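Local coordinates for protein Lv-ranaspumin (Lv-RSN-1) (Leptodactylus vastus, PDB 4K82) that probably acts as a surfactant in the foam nest of the frog, helping to form and stabilise the foam, at residues C18-L23 with K101-D106; V31-I36 with R60-A65. One frame throughout, in Å; residues are numbered along the deposited sequence. Where two conformers were deposited one is given.

Both interactions belong to an all-helical region on the same side of the chain's centre, with their own centres about 12 Å apart. Along the chain the order is 18-23, 31-36, 60-65 and 101-106, so interaction 2 lies between the two halves of interaction 1. Helix 14-24 supplies the first half of interaction 1, and helix 29-42, next in the chain, the first half of interaction 2. L19 joins the two contacts by packing on L33 and L62. Interaction 2 is a buried antiparallel pairing of helices 29-42 and 48-64. Interaction 1 lies nearer the surface and brings helix 14-24 against the end of helix 89-102. Together they tie four helices into one packed unit.

Interaction 1: residues C18-L23 with K101-D106; sequences CLTKAL and KELKID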
loop_
_atom_site.group_PDB
_atom_site.type_symbol
_atom_site.label_atom_id
_atom_site.label_comp_id
_atom_site.label_asym_id
_atom_site.label_seq_id
_atom_site.Cartn_x
_atom_site.Cartn_y
_atom_site.Cartn_z
ATOM N N CYS A 18 -14.709 -16.656 -5.081
ATOM C CA CYS A 18 -15.059 -15.504 -4.265
ATOM C C CYS A 18 -14.094 -14.353 -4.544
ATOM O O CYS A 18 -14.506 -13.196 -4.666
ATOM C CB CYS A 18 -15.030 -15.886 -2.784
ATOM S SG CYS A 18 -15.358 -14.526 -1.632
ATOM N N LEU A 19 -12.812 -14.689 -4.639
ATOM C CA LEU A 19 -11.777 -13.704 -4.914
ATOM C C LEU A 19 -12.000 -13.059 -6.276
ATOM O O LEU A 19 -11.917 -11.839 -6.419
ATOM C CB LEU A 19 -10.394 -14.362 -4.872
ATOM C CG LEU A 19 -9.233 -13.437 -5.207
ATOM C CD1 LEU A 19 -9.185 -12.280 -4.204
ATOM C CD2 LEU A 19 -7.935 -14.225 -5.206
ATOM N N THR A 20 -12.282 -13.894 -7.274
ATOM C CA THR A 20 -12.549 -13.440 -8.638
ATOM C C THR A 20 -13.646 -12.373 -8.689
ATOM O O THR A 20 -13.482 -11.315 -9.305
ATOM C CB THR A 20 -12.959 -14.629 -9.538
ATOM O OG1 THR A 20 -11.891 -15.581 -9.593
ATOM C CG2 THR A 20 -13.283 -14.159 -10.939
ATOM N N LYS A 21 -14.764 -12.652 -8.033
ATOM C CA LYS A 21 -15.869 -11.707 -8.020
ATOM C C LYS A 21 -15.499 -10.460 -7.219
ATOM O O LYS A 21 -15.810 -9.332 -7.618
ATOM C CB LYS A 21 -17.126 -12.360 -7.439
ATOM C CG LYS A 21 -18.397 -11.561 -7.703
ATOM C CD LYS A 21 -19.568 -12.061 -6.874
ATOM C CE LYS A 21 -19.293 -11.914 -5.383
ATOM N NZ LYS A 21 -18.665 -10.600 -5.023
ATOM N N ALA A 22 -14.823 -10.674 -6.093
ATOM C CA ALA A 22 -14.452 -9.583 -5.203
ATOM C C ALA A 22 -13.577 -8.538 -5.903
ATOM O O ALA A 22 -13.684 -7.344 -5.625
ATOM C CB ALA A 22 -13.749 -10.127 -3.969
ATOM N N LEU A 23 -12.724 -8.988 -6.819
ATOM C CA LEU A 23 -11.854 -8.074 -7.564
ATOM C C LEU A 23 -12.629 -7.220 -8.573
ATOM O O LEU A 23 -12.165 -6.154 -8.984
ATOM C CB LEU A 23 -10.747 -8.854 -8.272
ATOM C CG LEU A 23 -9.691 -9.460 -7.346
ATOM C CD1 LEU A 23 -8.860 -10.494 -8.091
ATOM C CD2 LEU A 23 -8.796 -8.360 -6.783
ATOM N N LYS A 101 -2.436 -13.102 -11.226
ATOM C CA LYS A 101 -2.048 -12.988 -12.626
ATOM C C LYS A 101 -2.916 -13.880 -13.517
ATOM O O LYS A 101 -3.286 -13.486 -14.622
ATOM C CB LYS A 101 -0.561 -13.297 -12.792
ATOM C CG LYS A 101 0.338 -12.317 -12.054
ATOM C CD LYS A 101 1.726 -12.897 -11.823
ATOM C CE LYS A 101 2.532 -12.999 -13.112
ATOM N NZ LYS A 101 3.317 -11.762 -13.400
ATOM N N GLU A 102 -3.258 -15.068 -13.024
ATOM C CA GLU A 102 -4.170 -15.960 -13.739
ATOM C C GLU A 102 -5.558 -15.341 -13.897
ATOM O O GLU A 102 -6.259 -15.612 -14.874
ATOM C CB GLU A 102 -4.282 -17.317 -13.033
ATOM C CG GLU A 102 -3.055 -18.210 -13.197
ATOM C CD GLU A 102 -3.222 -19.570 -12.538
ATOM O OE1 GLU A 102 -4.222 -19.762 -11.814
ATOM O OE2 GLU A 102 -2.355 -20.450 -12.744
ATOM N N LEU A 103 -5.954 -14.508 -12.937
ATOM C CA LEU A 103 -7.250 -13.834 -12.990
ATOM C C LEU A 103 -7.209 -12.556 -13.818
ATOM O O LEU A 103 -8.207 -11.823 -13.889
ATOM C CB LEU A 103 -7.746 -13.508 -11.585
ATOM C CG LEU A 103 -7.961 -14.706 -10.665
ATOM C CD1 LEU A 103 -8.553 -14.223 -9.346
ATOM C CD2 LEU A 103 -8.852 -15.742 -11.326
ATOM N N LYS A 104 -6.051 -12.284 -14.417
ATOM C CA LYS A 104 -5.876 -11.167 -15.350
ATOM C C LYS A 104 -6.061 -9.776 -14.727
ATOM O O LYS A 104 -6.601 -8.877 -15.367
ATOM C CB LYS A 104 -6.805 -11.330 -16.561
ATOM C CG LYS A 104 -6.641 -12.654 -17.296
ATOM C CD LYS A 104 -7.835 -12.935 -18.196
ATOM C CE LYS A 104 -7.753 -14.321 -18.823
ATOM N NZ LYS A 104 -8.976 -14.645 -19.612
ATOM N N ILE A 105 -5.609 -9.599 -13.490
ATOM C CA ILE A 105 -5.691 -8.297 -12.830
ATOM C C ILE A 105 -4.924 -7.228 -13.600
ATOM O O ILE A 105 -4.063 -7.537 -14.431
ATOM C CB ILE A 105 -5.157 -8.350 -11.378
ATOM C CG1 ILE A 105 -3.807 -9.065 -11.323
ATOM C CG2 ILE A 105 -6.154 -9.044 -10.454
ATOM C CD1 ILE A 105 -2.621 -8.136 -11.205
ATOM N N ASP A 106 -5.236 -5.968 -13.315
ATOM C CA ASP A 106 -4.524 -4.845 -13.908
ATOM C C ASP A 106 -3.119 -4.796 -13.330
ATOM O O ASP A 106 -2.923 -4.291 -12.227
ATOM C CB ASP A 106 -5.263 -3.542 -13.582
ATOM C CG ASP A 106 -4.724 -2.345 -14.355
ATOM O OD1 ASP A 106 -3.537 -2.348 -14.736
ATOM O OD2 ASP A 106 -5.498 -1.389 -14.575
#
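A Schellman motif ends helix 89-102 and presents L103 to helix 14-24. K104, with positive phi (64°), is the first residue to leave the helix, and its N bonds back to K101 O at 3.0 Å. D106 then starts helix 107-121 as its N-cap, through OD1 to V109 N. The segments 18-23 and 101-106 share no hydrogen bond, so the contact is one of side-chain packing.

The apolar contacts centre on L103. Its CG is anti to the carbonyl carbon (chi1 -61°), and the side chain heads for the helix. The CD1 methyl meets L23 CD1 at 3.9 Å, the two side chains crossing at about a right angle. The same CD1 comes within 4.2 Å of L19 CD2, in an oblique crossing. L23 has a second neighbour, since its CD1 also lies 3.9 Å from I105 CG2. L29 and L30 of helix 29-42 extend this apolar patch: L29 touches L19 and L23, and L30 touches I105. An alanine at L103 would remove both methyls and would probably loosen the packing of L19, T20 and L23 against the helix end.

The polar element is the T20 hydroxyl. It hydrogen-bonds to T16 O one turn back in its own helix. Toward L103 it faces methyl groups, so that contact is van der Waals. OG1 sits beside the backbone N (chi1 -61°), over the fork of the leucine, 3.5 Å from L103 CD2 and 3.6 Å from L103 CD1.

Interaction 2: residues V31-I36 with R60-A65; sequences VELAVI and RTLERA
E32 CG is anti to the carbonyl carbon (chi1 -67°), and the chain runs extended beyond it to carry the carboxylate to the neighbouring helix. R64 starts the same way but bends at chi3 (52°), which brings its guanidinium back to that carboxylate. The helices 29-42 and 48-64 run antiparallel here, the axes of the two short segments coming within 10.7 Å.

The two groups form a salt bridge with their planes 82° apart. R64 NH2 donates to E32 OE2 at 2.8 Å. OE2 accepts through its syn lone pair and lies close to the guanidinium plane. A weaker bond runs from the same NH2 to E32 OE1 at 3.2 Å. One water is shared by E32 OE2 and R64 NH1. Another donates to E32 OE1 and to the backbone T61 O.

At the stem of the glutamate, T61 CG2 packs 3.8 Å from E32 CB. The T61 hydroxyl bonds to L57 O in its own helix and accepts from a third water. I36 CD1 meets T61 OG1 tip to tip at 3.7 Å. Deeper in, L33 CD2 reaches L62 CD2 at 4.5 Å.

The contact thus grades from a leucine pair to a hydrated ion pair. With one arginine nitrogen serving both carboxylate oxygens and water donating to each, E32 probably stays ionised.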
loop_
_atom_site.group_PDB
_atom_site.type_symbol
_atom_site.label_atom_id
_atom_site.label_comp_id
_atom_site.label_asym_id
_atom_site.label_seq_id
_atom_site.Cartn_x
_atom_site.Cartn_y
_atom_site.Cartn_z
ATOM N N VAL A 31 -5.491 -3.209 -4.711
ATOM C CA VAL A 31 -4.465 -2.349 -4.129
ATOM C C VAL A 31 -3.972 -2.894 -2.791
ATOM O O VAL A 31 -2.762 -2.974 -2.550
ATOM C CB VAL A 31 -4.989 -0.906 -3.962
ATOM C CG1 VAL A 31 -4.069 -0.091 -3.056
ATOM C CG2 VAL A 31 -5.149 -0.242 -5.333
ATOM N N GLU A 32 -4.903 -3.332 -1.938
ATOM C CA GLU A 32 -4.532 -3.825 -0.620
ATOM C C GLU A 32 -3.727 -5.120 -0.708
ATOM O O GLU A 32 -2.787 -5.329 0.066
ATOM C CB GLU A 32 -5.780 -4.033 0.240
ATOM C CG GLU A 32 -6.493 -2.728 0.581
ATOM C CD GLU A 32 -7.746 -2.945 1.405
ATOM O OE1 GLU A 32 -8.601 -3.754 0.984
ATOM O OE2 GLU A 32 -7.869 -2.308 2.472
ATOM N N LEU A 33 -4.106 -5.994 -1.643
ATOM C CA LEU A 33 -3.386 -7.244 -1.829
ATOM C C LEU A 33 -1.988 -6.973 -2.349
ATOM O O LEU A 33 -1.043 -7.657 -1.953
ATOM C CB LEU A 33 -4.119 -8.192 -2.789
ATOM C CG LEU A 33 -5.437 -8.732 -2.241
ATOM C CD1 LEU A 33 -6.081 -9.649 -3.278
ATOM C CD2 LEU A 33 -5.217 -9.465 -0.917
ATOM N N ALA A 34 -1.858 -5.996 -3.247
ATOM C CA ALA A 34 -0.551 -5.661 -3.807
ATOM C C ALA A 34 0.378 -5.189 -2.690
ATOM O O ALA A 34 1.543 -5.566 -2.641
ATOM C CB ALA A 34 -0.682 -4.594 -4.893
ATOM N N VAL A 35 -0.142 -4.368 -1.787
ATOM C CA VAL A 35 0.640 -3.905 -0.649
ATOM C C VAL A 35 1.128 -5.069 0.205
ATOM O O VAL A 35 2.308 -5.152 0.531
ATOM C CB VAL A 35 -0.167 -2.933 0.220
ATOM C CG1 VAL A 35 0.580 -2.624 1.505
ATOM C CG2 VAL A 35 -0.486 -1.658 -0.568
ATOM N N ILE A 36 0.222 -5.977 0.547
ATOM C CA ILE A 36 0.574 -7.137 1.358
ATOM C C ILE A 36 1.599 -8.035 0.676
ATOM O O ILE A 36 2.619 -8.387 1.268
ATOM C CB ILE A 36 -0.678 -7.933 1.690
ATOM C CG1 ILE A 36 -1.577 -7.083 2.580
ATOM C CG2 ILE A 36 -0.316 -9.246 2.396
ATOM C CD1 ILE A 36 -2.989 -7.640 2.710
ATOM N N ARG A 60 -7.705 -10.425 7.276
ATOM C CA ARG A 60 -8.688 -9.365 7.498
ATOM C C ARG A 60 -9.120 -8.720 6.196
ATOM O O ARG A 60 -10.295 -8.437 5.988
ATOM C CB ARG A 60 -8.135 -8.292 8.439
ATOM C CG ARG A 60 -7.982 -8.742 9.882
ATOM C CD ARG A 60 -7.607 -7.568 10.775
ATOM N NE ARG A 60 -6.293 -7.037 10.433
ATOM C CZ ARG A 60 -5.182 -7.289 11.121
ATOM N NH1 ARG A 60 -4.032 -6.766 10.729
ATOM N NH2 ARG A 60 -5.226 -8.053 12.206
ATOM N N THR A 61 -8.154 -8.445 5.325
ATOM C CA THR A 61 -8.444 -7.824 4.046
ATOM C C THR A 61 -9.399 -8.683 3.218
ATOM O O THR A 61 -10.344 -8.171 2.631
ATOM C CB THR A 61 -7.139 -7.591 3.268
ATOM O OG1 THR A 61 -6.325 -6.670 3.997
ATOM C CG2 THR A 61 -7.413 -7.037 1.892
ATOM N N LEU A 62 -9.164 -9.992 3.189
ATOM C CA LEU A 62 -10.052 -10.890 2.442
ATOM C C LEU A 62 -11.442 -10.969 3.070
ATOM O O LEU A 62 -12.446 -10.989 2.358
ATOM C CB LEU A 62 -9.428 -12.270 2.298
ATOM C CG LEU A 62 -8.247 -12.208 1.334
ATOM C CD1 LEU A 62 -7.419 -13.449 1.508
ATOM C CD2 LEU A 62 -8.743 -12.062 -0.098
ATOM N N GLU A 63 -11.491 -10.998 4.394
ATOM C CA GLU A 63 -12.782 -11.035 5.086
ATOM C C GLU A 63 -13.631 -9.812 4.754
ATOM O O GLU A 63 -14.841 -9.928 4.514
ATOM C CB GLU A 63 -12.583 -11.150 6.590
ATOM C CG GLU A 63 -12.028 -12.494 7.022
ATOM C CD GLU A 63 -12.344 -12.820 8.468
ATOM O OE1 GLU A 63 -13.281 -12.206 9.023
ATOM O OE2 GLU A 63 -11.661 -13.695 9.046
ATOM N N ARG A 64 -12.995 -8.646 4.725
ATOM C CA ARG A 64 -13.694 -7.400 4.423
ATOM C C ARG A 64 -14.289 -7.419 3.018
ATOM O O ARG A 64 -15.240 -6.687 2.723
ATOM C CB ARG A 64 -12.743 -6.206 4.581
ATOM C CG ARG A 64 -12.348 -5.929 6.022
ATOM C CD ARG A 64 -11.212 -4.918 6.104
ATOM N NE ARG A 64 -11.507 -3.713 5.334
ATOM C CZ ARG A 64 -10.734 -3.243 4.362
ATOM N NH1 ARG A 64 -11.080 -2.142 3.710
ATOM N NH2 ARG A 64 -9.606 -3.868 4.048
ATOM N N ALA A 65 -13.725 -8.254 2.152
ATOM C CA ALA A 65 -14.212 -8.386 0.788
ATOM C C ALA A 65 -15.221 -9.520 0.654
ATOM O O ALA A 65 -15.767 -9.752 -0.426
ATOM C CB ALA A 65 -13.048 -8.589 -0.176
HETATM O O HOH W 1 -5.318 -4.096 3.874
HETATM O O HOH W 2 -10.798 -5.652 1.456
HETATM O O HOH W 3 -9.594 0.071 1.930
#